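Local coordinates for protein COG0546: Predicted phosphatases (Streptococcus pneumoniae, PDB 2AH5) that is of unknown function but, as a haloacid dehalogenase-like hydrolase, probably acts as a phosphatase on a substrate not yet identified, at residues 129-133 with 145-150; 139-144 with 169-175. All blocks are in the same frame, centred on the assembly; numbering follows the deposited sequence.

Interaction 1 (129-133 with 145-150)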
# COMPACT_ATOMS: atom_id res chain seq x y z
N ILE A 129 0.84 12.56 -3.51
CA ILE A 129 0.49 11.18 -3.68
C ILE A 129 1.35 10.65 -4.82
O ILE A 129 1.27 11.14 -5.96
CB ILE A 129 -1.02 10.99 -4.00
CG1 ILE A 129 -1.89 11.53 -2.86
CG2 ILE A 129 -1.32 9.48 -4.34
CD1 ILE A 129 -3.38 11.33 -3.07
N TYR A 130 2.16 9.65 -4.49
CA TYR A 130 3.18 9.07 -5.39
C TYR A 130 2.91 7.58 -5.55
O TYR A 130 2.84 6.85 -4.56
CB TYR A 130 4.58 9.33 -4.81
CG TYR A 130 4.83 10.83 -4.70
CD1 TYR A 130 5.20 11.55 -5.82
CD2 TYR A 130 4.63 11.52 -3.50
CE1 TYR A 130 5.41 12.91 -5.77
CE2 TYR A 130 4.83 12.92 -3.43
CZ TYR A 130 5.22 13.60 -4.59
OH TYR A 130 5.46 14.97 -4.64
N GLY A 131 2.72 7.15 -6.80
CA GLY A 131 2.52 5.71 -7.09
C GLY A 131 3.54 5.25 -8.14
O GLY A 131 4.50 5.96 -8.42
N SER A 132 3.33 4.06 -8.69
CA SER A 132 4.28 3.48 -9.62
C SER A 132 4.18 4.19 -10.97
O SER A 132 3.11 4.67 -11.35
CB SER A 132 4.04 1.99 -9.80
OG SER A 132 2.76 1.77 -10.32
N SER A 133 5.30 4.18 -11.69
CA SER A 133 5.50 4.96 -12.93
C SER A 133 6.81 4.47 -13.54
O SER A 133 7.47 3.59 -12.96
CB SER A 133 5.64 6.45 -12.60
OG SER A 133 6.90 6.75 -11.99
N GLN A 145 11.44 9.14 -4.92
CA GLN A 145 10.76 10.24 -5.58
C GLN A 145 10.10 11.20 -4.56
O GLN A 145 10.25 12.44 -4.68
CB GLN A 145 9.73 9.70 -6.56
CG GLN A 145 9.03 10.83 -7.30
CD GLN A 145 8.06 10.36 -8.35
OE1 GLN A 145 7.84 9.16 -8.54
NE2 GLN A 145 7.47 11.33 -9.07
N ALA A 146 9.37 10.65 -3.60
CA ALA A 146 8.75 11.44 -2.53
C ALA A 146 9.79 12.28 -1.78
O ALA A 146 9.61 13.49 -1.60
CB ALA A 146 7.94 10.55 -1.55
N LEU A 147 10.89 11.66 -1.37
CA LEU A 147 11.93 12.35 -0.61
C LEU A 147 12.58 13.48 -1.41
O LEU A 147 12.63 14.64 -0.94
CB LEU A 147 13.02 11.37 -0.15
CG LEU A 147 12.74 10.34 0.95
CD1 LEU A 147 13.90 9.38 0.94
CD2 LEU A 147 12.62 11.02 2.31
N GLN A 148 13.04 13.16 -2.62
CA GLN A 148 13.69 14.14 -3.48
C GLN A 148 12.77 15.30 -3.88
O GLN A 148 13.17 16.46 -3.77
CB GLN A 148 14.33 13.46 -4.69
CG GLN A 148 15.41 12.49 -4.23
CD GLN A 148 16.04 11.70 -5.36
OE1 GLN A 148 15.94 12.07 -6.53
NE2 GLN A 148 16.71 10.61 -5.00
N THR A 149 11.54 15.00 -4.28
CA THR A 149 10.61 16.06 -4.70
C THR A 149 10.34 17.05 -3.56
O THR A 149 10.17 18.24 -3.82
CB THR A 149 9.30 15.50 -5.28
OG1 THR A 149 9.63 14.62 -6.35
CG2 THR A 149 8.47 16.62 -5.86
N HIS A 150 10.38 16.56 -2.32
CA HIS A 150 10.08 17.39 -1.15
C HIS A 150 11.31 17.81 -0.36
O HIS A 150 11.19 18.34 0.76
CB HIS A 150 8.96 16.77 -0.30
CG HIS A 150 7.66 16.74 -1.03
ND1 HIS A 150 6.90 17.88 -1.21
CD2 HIS A 150 7.07 15.76 -1.75
CE1 HIS A 150 5.85 17.58 -1.95
NE2 HIS A 150 5.93 16.30 -2.30
O HOH W 1 5.96 7.89 -9.71

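Interaction 2 (139-144 with 169-175)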
# COMPACT_ATOMS: atom_id res chain seq x y z
N LYS A 139 8.74 -0.04 -4.68
CA LYS A 139 8.56 0.77 -3.46
C LYS A 139 9.72 1.72 -3.18
O LYS A 139 9.49 2.92 -2.89
CB LYS A 139 8.23 -0.13 -2.25
CG LYS A 139 7.76 0.59 -0.96
CD LYS A 139 6.60 1.56 -1.19
CE LYS A 139 5.18 0.96 -1.04
NZ LYS A 139 4.97 -0.39 -1.55
N ALA A 140 10.96 1.23 -3.27
CA ALA A 140 12.12 2.11 -3.02
C ALA A 140 12.15 3.34 -3.95
O ALA A 140 12.45 4.46 -3.51
CB ALA A 140 13.46 1.32 -3.11
N ASP A 141 11.87 3.13 -5.24
CA ASP A 141 11.87 4.22 -6.23
C ASP A 141 10.80 5.29 -5.91
O ASP A 141 11.06 6.51 -6.00
CB ASP A 141 11.64 3.64 -7.62
CG ASP A 141 12.61 2.52 -7.94
OD1 ASP A 141 13.83 2.76 -7.91
OD2 ASP A 141 12.15 1.38 -8.17
N VAL A 142 9.64 4.82 -5.48
CA VAL A 142 8.54 5.71 -5.10
C VAL A 142 8.95 6.57 -3.89
O VAL A 142 8.78 7.79 -3.87
CB VAL A 142 7.24 4.90 -4.83
CG1 VAL A 142 6.11 5.81 -4.38
CG2 VAL A 142 6.81 4.12 -6.09
N ILE A 143 9.55 5.91 -2.90
CA ILE A 143 10.04 6.59 -1.69
C ILE A 143 11.12 7.62 -2.08
O ILE A 143 11.06 8.79 -1.64
CB ILE A 143 10.59 5.55 -0.67
CG1 ILE A 143 9.45 4.69 -0.11
CG2 ILE A 143 11.38 6.22 0.44
CD1 ILE A 143 9.86 3.56 0.83
N HIS A 144 12.09 7.20 -2.90
CA HIS A 144 13.08 8.14 -3.44
C HIS A 144 12.43 9.37 -4.08
O HIS A 144 12.86 10.50 -3.84
CB HIS A 144 14.00 7.48 -4.48
CG HIS A 144 15.13 6.68 -3.90
ND1 HIS A 144 15.98 7.17 -2.92
CD2 HIS A 144 15.55 5.42 -4.16
CE1 HIS A 144 16.86 6.24 -2.60
NE2 HIS A 144 16.63 5.18 -3.34
N GLY A 169 11.57 -1.48 1.33
CA GLY A 169 11.65 -0.14 0.75
C GLY A 169 12.28 0.86 1.72
O GLY A 169 13.14 1.67 1.33
N ALA A 170 11.86 0.81 2.98
CA ALA A 170 12.39 1.70 4.00
C ALA A 170 13.87 1.44 4.22
O ALA A 170 14.66 2.37 4.36
CB ALA A 170 11.64 1.55 5.32
N ARG A 171 14.25 0.16 4.22
CA ARG A 171 15.64 -0.18 4.53
C ARG A 171 16.52 0.27 3.37
O ARG A 171 17.60 0.85 3.58
CB ARG A 171 15.80 -1.68 4.78
CG ARG A 171 17.26 -2.08 4.79
CD ARG A 171 17.52 -3.52 5.18
NE ARG A 171 18.94 -3.79 5.01
CZ ARG A 171 19.87 -3.49 5.92
NH1 ARG A 171 19.53 -2.95 7.09
NH2 ARG A 171 21.15 -3.77 5.68
N GLU A 172 16.07 0.01 2.15
CA GLU A 172 16.80 0.43 0.94
C GLU A 172 17.05 1.94 0.84
O GLU A 172 18.07 2.37 0.31
CB GLU A 172 16.08 -0.06 -0.30
CG GLU A 172 16.42 -1.52 -0.63
CD GLU A 172 15.30 -2.26 -1.32
OE1 GLU A 172 14.26 -1.64 -1.62
OE2 GLU A 172 15.45 -3.50 -1.54
N THR A 173 16.12 2.73 1.34
CA THR A 173 16.16 4.18 1.15
C THR A 173 16.67 4.90 2.39
O THR A 173 16.95 6.10 2.35
CB THR A 173 14.75 4.73 0.81
OG1 THR A 173 13.84 4.29 1.81
CG2 THR A 173 14.29 4.25 -0.55
N GLY A 174 16.79 4.18 3.50
CA GLY A 174 17.23 4.79 4.75
C GLY A 174 16.18 5.54 5.58
O GLY A 174 16.53 6.27 6.50
N ILE A 175 14.90 5.36 5.28
CA ILE A 175 13.88 6.04 6.10
C ILE A 175 13.45 5.09 7.22
O ILE A 175 13.72 3.88 7.16
CB ILE A 175 12.63 6.49 5.28
CG1 ILE A 175 11.87 5.28 4.73
CG2 ILE A 175 13.04 7.45 4.12
CD1 ILE A 175 10.50 5.62 4.15
O HOH W 2 11.60 -1.57 -3.18

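Interaction 1 (129-133 with 145-150)
Tyr130 dominates the strand side of this contact: it accounts for 119 Å² of the 249 Å² buried on both sides together, nearly half. Its chi1 of -61° (m) and chi2 of -80° send the ring out from strand 129-132 across the last turn of the helix. One ring face lies over Ala146 CA, and Tyr130 CD2 comes within 4.0 Å of Ala146 CB. At the tip, Tyr130 OH and His150 NE2 are 2.7 Å apart, a hydrogen bond in which either may donate. His150, the first residue past the helix to leave helical angles, also takes an m rotamer (chi1 -66°), which presents NE2 to the hydroxyl. The two rings meet rim to rim, with centroids 5.8 Å apart and planes at 74°, so this is not a stack. Thr149, likewise m, bonds back through Thr149 OG1 to Gln145 O (2.8 Å), leaving its methyl CG2 3.6 Å from Tyr130 OH. Gln145 is extended (t, t), and its OE1 reaches a water at 2.6 Å that also binds Gly131 O and Ser133 OG, each at 2.7 Å. This water bridges the C-terminal end of the strand to the helix. The arrangement is strand-to-helix packing in a Rossmann-like domain: strand 128-132, at one edge of the parallel sheet, pairs with 102-106, helix 110-119 packs against Ile129, and Ala146 reaches Thr105 and Phe8 on the inner strands.

Interaction 2 (139-144 with 169-175)
Two neighbouring helices of the Rossmann-like HAD domain pack closely here, at a buried interface over the parallel sheet; no direct hydrogen bond joins them. The axes of 139-144 and 169-173 approach to 8.6 Å at a signed crossing angle of -57°, and 319 Å² is buried. Gly169 makes the close approach possible: its CA is 4.4 Å from Ala140 CA, and a beta carbon there would clash with Lys139 CG, at 2.8 Å, and crowd Ile143 CD1. Ile143 fills the next part of the interface, placing CD1 3.7 Å from Gly169 C and CG2 3.9 Å from Ile175 CD1. Thr173 uses its p rotamer to bond OG1 to Gly169 O (2.8 Å) within its own helix. Its methyl is thereby turned to the facing helix: Thr173 CG2 is 3.5 Å from Ala140 O and lies 3.8 Å from the centroid of the His144 ring, 13° off the normal, a CH-pi contact over the ring face. At the more exposed margin a water links Ala140 N (2.9 Å) to Glu172 OE1 (3.1 Å). The helix ends at Thr173; Gly174, the first residue beyond it, has a positive phi (82°), and after this turn the CA-to-CB bond of Ile175 points toward the first helix. Beneath the pair, Ile143 and Ile175 rest on Phe8 of strand 6-9 and Ile159 of strand 157-161, and Ala170 also touches Ile159.

Overall arrangement
Helix 139-149 is common to both contacts: its C-terminal part meets edge strand 128-132 in interaction 1, and its N-terminal part meets helix 164-173 in interaction 2. Their centres lie 10 Å apart, and they touch directly through Tyr130 O with Val142 CG1 (3.4 Å) and Leu147 CD1 with Ile175 CG2 (3.8 Å). Phe8 of strand 6-9 supports residues of both. The probable active site lies nearer interaction 2: Lys139 touches the DxDx(T/V)-like motif of Asp10, Asp12 and Thr14, and its NZ makes a long, weak ion pair with Asp166, consistent with the conserved lysine of HAD phosphatases, whereas interaction 1 is a surface contact.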